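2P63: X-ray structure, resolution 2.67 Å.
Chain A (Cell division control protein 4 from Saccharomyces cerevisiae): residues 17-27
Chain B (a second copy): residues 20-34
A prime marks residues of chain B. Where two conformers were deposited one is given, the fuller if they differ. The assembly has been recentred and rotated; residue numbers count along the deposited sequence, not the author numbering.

Chain A 17-27: INNNLPHAYFK
Chain B, residues 20-34: NLPHAYFKNLLFRLV

Ile17 is helical (phi/psi -81/-39), and chain A then runs through Asn20 (-148/9) and an extended Leu21 (-98/151) into a type I turn from Pro22 to Tyr25. Phe26 N bonds to His23 O at 3.2 Å, and residues 25-27 are helical. In chain B, Leu21′ (-135/129) and Pro22′ (-67/149) are extended, His23′ to Phe26′ have helical angles, Lys27′ (-55/127) breaks away, and Asn28′ (45/39) sits at the N-cap position without a side-chain capping bond. A regular helix begins at Leu29′ and is sustained by Leu33′ N to Leu29′ O at 3.2 Å. The register is set by CA separations of 8.7 Å for Ile17–Leu21′ and 8.1 Å for Phe26–Leu33′.

The contact is mostly apolar, burying 351 Å² over both sides, and Tyr25′ gives the largest share, 85 Å². Its chi1 of -175° (t) and chi2 of -111° send the ring among chain A side chains. There Tyr25′ OH donates a very short hydrogen bond, 2.3 Å, to Asn18 OD1, the single hydrogen bond across the contact. Asn18, chi1 m, starts sideways but brings its amide end nearer. A tyrosine suits this place: its ring packs while its hydroxyl meets a polar partner.

Around that ring, Ile17 (m, t) CG2 lies 4.1 Å from Tyr25′ CE2 and Leu21 (chi1 -102°, between wells; chi2 t) CD1 4.1 Å from Tyr25′ CZ. The edge of Phe26 (m, chi2 -74°) places CE1 3.1 Å from Tyr25′ OH. Leu21 CD1 meets Leu21′ (chi1 -107°, between wells; chi2 p) CD2 at 4.0 Å, pairing the same residue of both copies.

Tyr25 (t, chi2 84°) also points toward its partner, with CE2 3.9 Å from Tyr25′ CE1 and OH 3.5 Å from Phe26′ CE1, at that ring's edge. Farther along, Phe26 CD1 packs against Leu33′ CD2 at 4.3 Å, bringing the chain B helix into the contact.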

# COMPACT_ATOMS: atom_id res chain seq x y z
N ILE A 17 19.29 -0.10 14.69
CA ILE A 17 18.66 -1.33 14.26
C ILE A 17 17.95 -1.09 12.92
O ILE A 17 17.97 -1.94 12.04
CB ILE A 17 17.60 -1.86 15.23
CG1 ILE A 17 18.15 -2.51 16.50
CG2 ILE A 17 16.67 -2.80 14.48
CD1 ILE A 17 17.09 -3.17 17.36
N ASN A 18 17.34 0.09 12.87
CA ASN A 18 16.60 0.58 11.72
C ASN A 18 17.55 0.85 10.54
O ASN A 18 17.11 0.79 9.39
CB ASN A 18 15.83 1.85 12.09
CG ASN A 18 14.66 1.67 13.02
OD1 ASN A 18 14.05 0.61 13.15
ND2 ASN A 18 14.33 2.76 13.72
N ASN A 19 18.80 1.13 10.84
CA ASN A 19 19.90 1.35 9.92
C ASN A 19 20.40 0.05 9.29
O ASN A 19 21.43 0.04 8.61
CB ASN A 19 21.10 1.99 10.62
CG ASN A 19 20.98 3.44 10.98
OD1 ASN A 19 19.91 4.05 10.84
ND2 ASN A 19 22.08 4.03 11.44
N ASN A 20 19.70 -1.05 9.52
CA ASN A 20 20.14 -2.39 9.11
C ASN A 20 18.93 -3.26 8.79
O ASN A 20 19.02 -4.47 8.59
CB ASN A 20 20.97 -3.03 10.21
CG ASN A 20 21.53 -4.39 9.82
OD1 ASN A 20 22.10 -4.53 8.73
ND2 ASN A 20 21.38 -5.37 10.70
N LEU A 21 17.77 -2.62 8.75
CA LEU A 21 16.55 -3.30 8.33
C LEU A 21 16.31 -2.97 6.86
O LEU A 21 16.71 -1.91 6.39
CB LEU A 21 15.36 -2.87 9.19
CG LEU A 21 14.90 -3.84 10.28
CD1 LEU A 21 13.80 -3.22 11.12
CD2 LEU A 21 14.44 -5.16 9.69
N PRO A 22 15.67 -3.87 6.12
CA PRO A 22 15.32 -3.54 4.73
C PRO A 22 14.43 -2.30 4.76
O PRO A 22 13.37 -2.36 5.38
CB PRO A 22 14.57 -4.76 4.24
CG PRO A 22 14.19 -5.52 5.47
CD PRO A 22 15.23 -5.21 6.50
N HIS A 23 14.88 -1.23 4.12
CA HIS A 23 14.23 0.06 4.08
C HIS A 23 12.71 -0.03 3.97
O HIS A 23 11.98 0.58 4.75
CB HIS A 23 14.77 0.88 2.90
CG HIS A 23 14.15 2.23 2.79
ND1 HIS A 23 12.89 2.44 2.28
CD2 HIS A 23 14.62 3.46 3.13
CE1 HIS A 23 12.60 3.73 2.30
NE2 HIS A 23 13.64 4.37 2.81
N ALA A 24 12.24 -0.80 2.99
CA ALA A 24 10.82 -0.95 2.72
C ALA A 24 10.02 -1.39 3.95
O ALA A 24 8.81 -1.15 3.99
CB ALA A 24 10.62 -1.94 1.59
N TYR A 25 10.68 -2.03 4.90
CA TYR A 25 10.05 -2.58 6.10
C TYR A 25 9.21 -1.54 6.83
O TYR A 25 8.20 -1.87 7.45
CB TYR A 25 11.13 -3.14 7.03
CG TYR A 25 10.70 -3.50 8.43
CD1 TYR A 25 10.12 -4.73 8.72
CD2 TYR A 25 10.87 -2.61 9.49
CE1 TYR A 25 9.73 -5.06 10.00
CE2 TYR A 25 10.48 -2.93 10.78
CZ TYR A 25 9.91 -4.16 11.03
OH TYR A 25 9.52 -4.49 12.31
N PHE A 26 9.62 -0.28 6.76
CA PHE A 26 8.97 0.81 7.46
C PHE A 26 7.69 1.28 6.80
O PHE A 26 7.11 2.29 7.21
CB PHE A 26 9.95 1.99 7.59
CG PHE A 26 11.15 1.58 8.42
CD1 PHE A 26 11.04 1.44 9.79
CD2 PHE A 26 12.37 1.32 7.81
CE1 PHE A 26 12.12 1.04 10.55
CE2 PHE A 26 13.47 0.93 8.57
CZ PHE A 26 13.34 0.79 9.94
N LYS A 27 7.21 0.56 5.79
CA LYS A 27 5.90 0.89 5.22
C LYS A 27 5.06 -0.38 5.25
O LYS A 27 3.85 -0.36 5.46
CB LYS A 27 6.01 1.45 3.81
CG LYS A 27 5.80 2.96 3.71
CD LYS A 27 6.93 3.59 2.91
CE LYS A 27 8.13 2.65 2.87
NZ LYS A 27 8.83 2.70 1.55
N ASN B 20 13.43 -11.65 14.71
CA ASN B 20 14.80 -11.53 15.21
C ASN B 20 15.07 -10.08 15.61
O ASN B 20 16.12 -9.53 15.33
CB ASN B 20 15.77 -12.07 14.16
CG ASN B 20 15.43 -13.53 13.88
OD1 ASN B 20 14.45 -13.82 13.19
ND2 ASN B 20 16.23 -14.44 14.42
N LEU B 21 14.05 -9.54 16.26
CA LEU B 21 13.99 -8.22 16.85
C LEU B 21 13.37 -8.32 18.24
O LEU B 21 12.30 -8.92 18.37
CB LEU B 21 13.20 -7.25 15.98
CG LEU B 21 14.00 -6.19 15.23
CD1 LEU B 21 15.04 -6.85 14.33
CD2 LEU B 21 13.08 -5.30 14.41
N PRO B 22 14.02 -7.77 19.25
CA PRO B 22 13.47 -7.89 20.62
C PRO B 22 12.17 -7.10 20.72
O PRO B 22 12.03 -6.10 20.03
CB PRO B 22 14.56 -7.28 21.49
CG PRO B 22 15.28 -6.34 20.58
CD PRO B 22 15.27 -7.01 19.23
N HIS B 23 11.27 -7.58 21.58
CA HIS B 23 9.97 -6.97 21.77
C HIS B 23 10.08 -5.45 21.93
O HIS B 23 9.25 -4.70 21.43
CB HIS B 23 9.26 -7.56 22.99
CG HIS B 23 10.04 -8.60 23.72
ND1 HIS B 23 10.66 -8.37 24.93
CD2 HIS B 23 10.30 -9.90 23.42
CE1 HIS B 23 11.27 -9.47 25.34
NE2 HIS B 23 11.07 -10.41 24.44
N ALA B 24 11.13 -5.04 22.64
CA ALA B 24 11.39 -3.64 22.92
C ALA B 24 11.28 -2.79 21.67
O ALA B 24 10.84 -1.64 21.77
CB ALA B 24 12.77 -3.50 23.56
N TYR B 25 11.66 -3.33 20.52
CA TYR B 25 11.57 -2.63 19.25
C TYR B 25 10.15 -2.13 18.98
O TYR B 25 9.94 -0.99 18.56
CB TYR B 25 11.98 -3.53 18.07
CG TYR B 25 12.00 -2.79 16.75
CD1 TYR B 25 11.07 -3.05 15.74
CD2 TYR B 25 12.97 -1.83 16.52
CE1 TYR B 25 11.11 -2.36 14.54
CE2 TYR B 25 13.02 -1.14 15.33
CZ TYR B 25 12.09 -1.41 14.34
OH TYR B 25 12.16 -0.71 13.16
N PHE B 26 9.19 -3.01 19.23
CA PHE B 26 7.80 -2.73 18.91
C PHE B 26 7.08 -1.94 19.99
O PHE B 26 6.10 -1.26 19.68
CB PHE B 26 7.10 -4.07 18.63
CG PHE B 26 7.93 -4.94 17.72
CD1 PHE B 26 7.94 -4.72 16.35
CD2 PHE B 26 8.71 -5.97 18.23
CE1 PHE B 26 8.70 -5.51 15.51
CE2 PHE B 26 9.47 -6.76 17.39
CZ PHE B 26 9.47 -6.53 16.02
N LYS B 27 7.54 -2.02 21.23
CA LYS B 27 6.94 -1.26 22.32
C LYS B 27 6.94 0.22 21.93
O LYS B 27 7.99 0.73 21.55
CB LYS B 27 7.68 -1.44 23.64
CG LYS B 27 6.81 -1.53 24.87
CD LYS B 27 5.92 -0.31 25.04
CE LYS B 27 5.16 -0.36 26.35
NZ LYS B 27 3.93 -1.20 26.28
N ASN B 28 5.77 0.83 22.02
CA ASN B 28 5.58 2.21 21.58
C ASN B 28 6.23 2.44 20.22
O ASN B 28 6.83 3.50 20.01
CB ASN B 28 6.15 3.19 22.61
CG ASN B 28 5.13 3.56 23.68
OD1 ASN B 28 4.23 2.78 23.99
ND2 ASN B 28 5.30 4.74 24.25
N LEU B 29 6.12 1.46 19.33
CA LEU B 29 6.69 1.51 17.99
C LEU B 29 5.91 2.50 17.13
O LEU B 29 6.54 3.39 16.54
CB LEU B 29 6.69 0.14 17.34
CG LEU B 29 7.82 -0.24 16.39
CD1 LEU B 29 7.28 -1.11 15.26
CD2 LEU B 29 8.53 0.98 15.83
N LEU B 30 4.60 2.32 17.08
CA LEU B 30 3.73 3.19 16.28
C LEU B 30 4.05 4.66 16.57
O LEU B 30 4.18 5.48 15.67
CB LEU B 30 2.25 2.91 16.56
CG LEU B 30 1.32 2.95 15.35
CD1 LEU B 30 2.10 3.26 14.08
CD2 LEU B 30 0.58 1.63 15.21
N PHE B 31 4.19 4.91 17.86
CA PHE B 31 4.55 6.21 18.40
C PHE B 31 5.78 6.76 17.69
O PHE B 31 5.74 7.82 17.07
CB PHE B 31 4.79 6.08 19.90
CG PHE B 31 4.96 7.37 20.65
CD1 PHE B 31 6.21 7.97 20.73
CD2 PHE B 31 3.89 7.98 21.27
CE1 PHE B 31 6.38 9.16 21.41
CE2 PHE B 31 4.05 9.17 21.95
CZ PHE B 31 5.29 9.76 22.03
N ARG B 32 6.88 6.01 17.80
CA ARG B 32 8.17 6.44 17.30
C ARG B 32 8.13 6.80 15.82
O ARG B 32 8.42 7.94 15.46
CB ARG B 32 9.22 5.34 17.54
CG ARG B 32 9.45 5.00 19.00
CD ARG B 32 10.93 5.13 19.36
NE ARG B 32 11.46 3.91 19.95
CZ ARG B 32 12.53 3.85 20.73
NH1 ARG B 32 13.21 4.94 21.05
NH2 ARG B 32 12.92 2.67 21.21
N LEU B 33 7.79 5.83 14.97
CA LEU B 33 7.75 6.05 13.53
C LEU B 33 6.89 7.27 13.21
O LEU B 33 7.31 8.15 12.47
CB LEU B 33 7.21 4.84 12.78
CG LEU B 33 7.40 3.46 13.43
CD1 LEU B 33 6.34 2.50 12.92
CD2 LEU B 33 8.80 2.92 13.17
N VAL B 34 5.70 7.31 13.81
CA VAL B 34 4.88 8.52 13.64
C VAL B 34 5.67 9.74 14.09
O VAL B 34 5.55 10.82 13.51
CB VAL B 34 3.57 8.46 14.44
CG1 VAL B 34 2.81 9.77 14.27
CG2 VAL B 34 2.72 7.28 14.00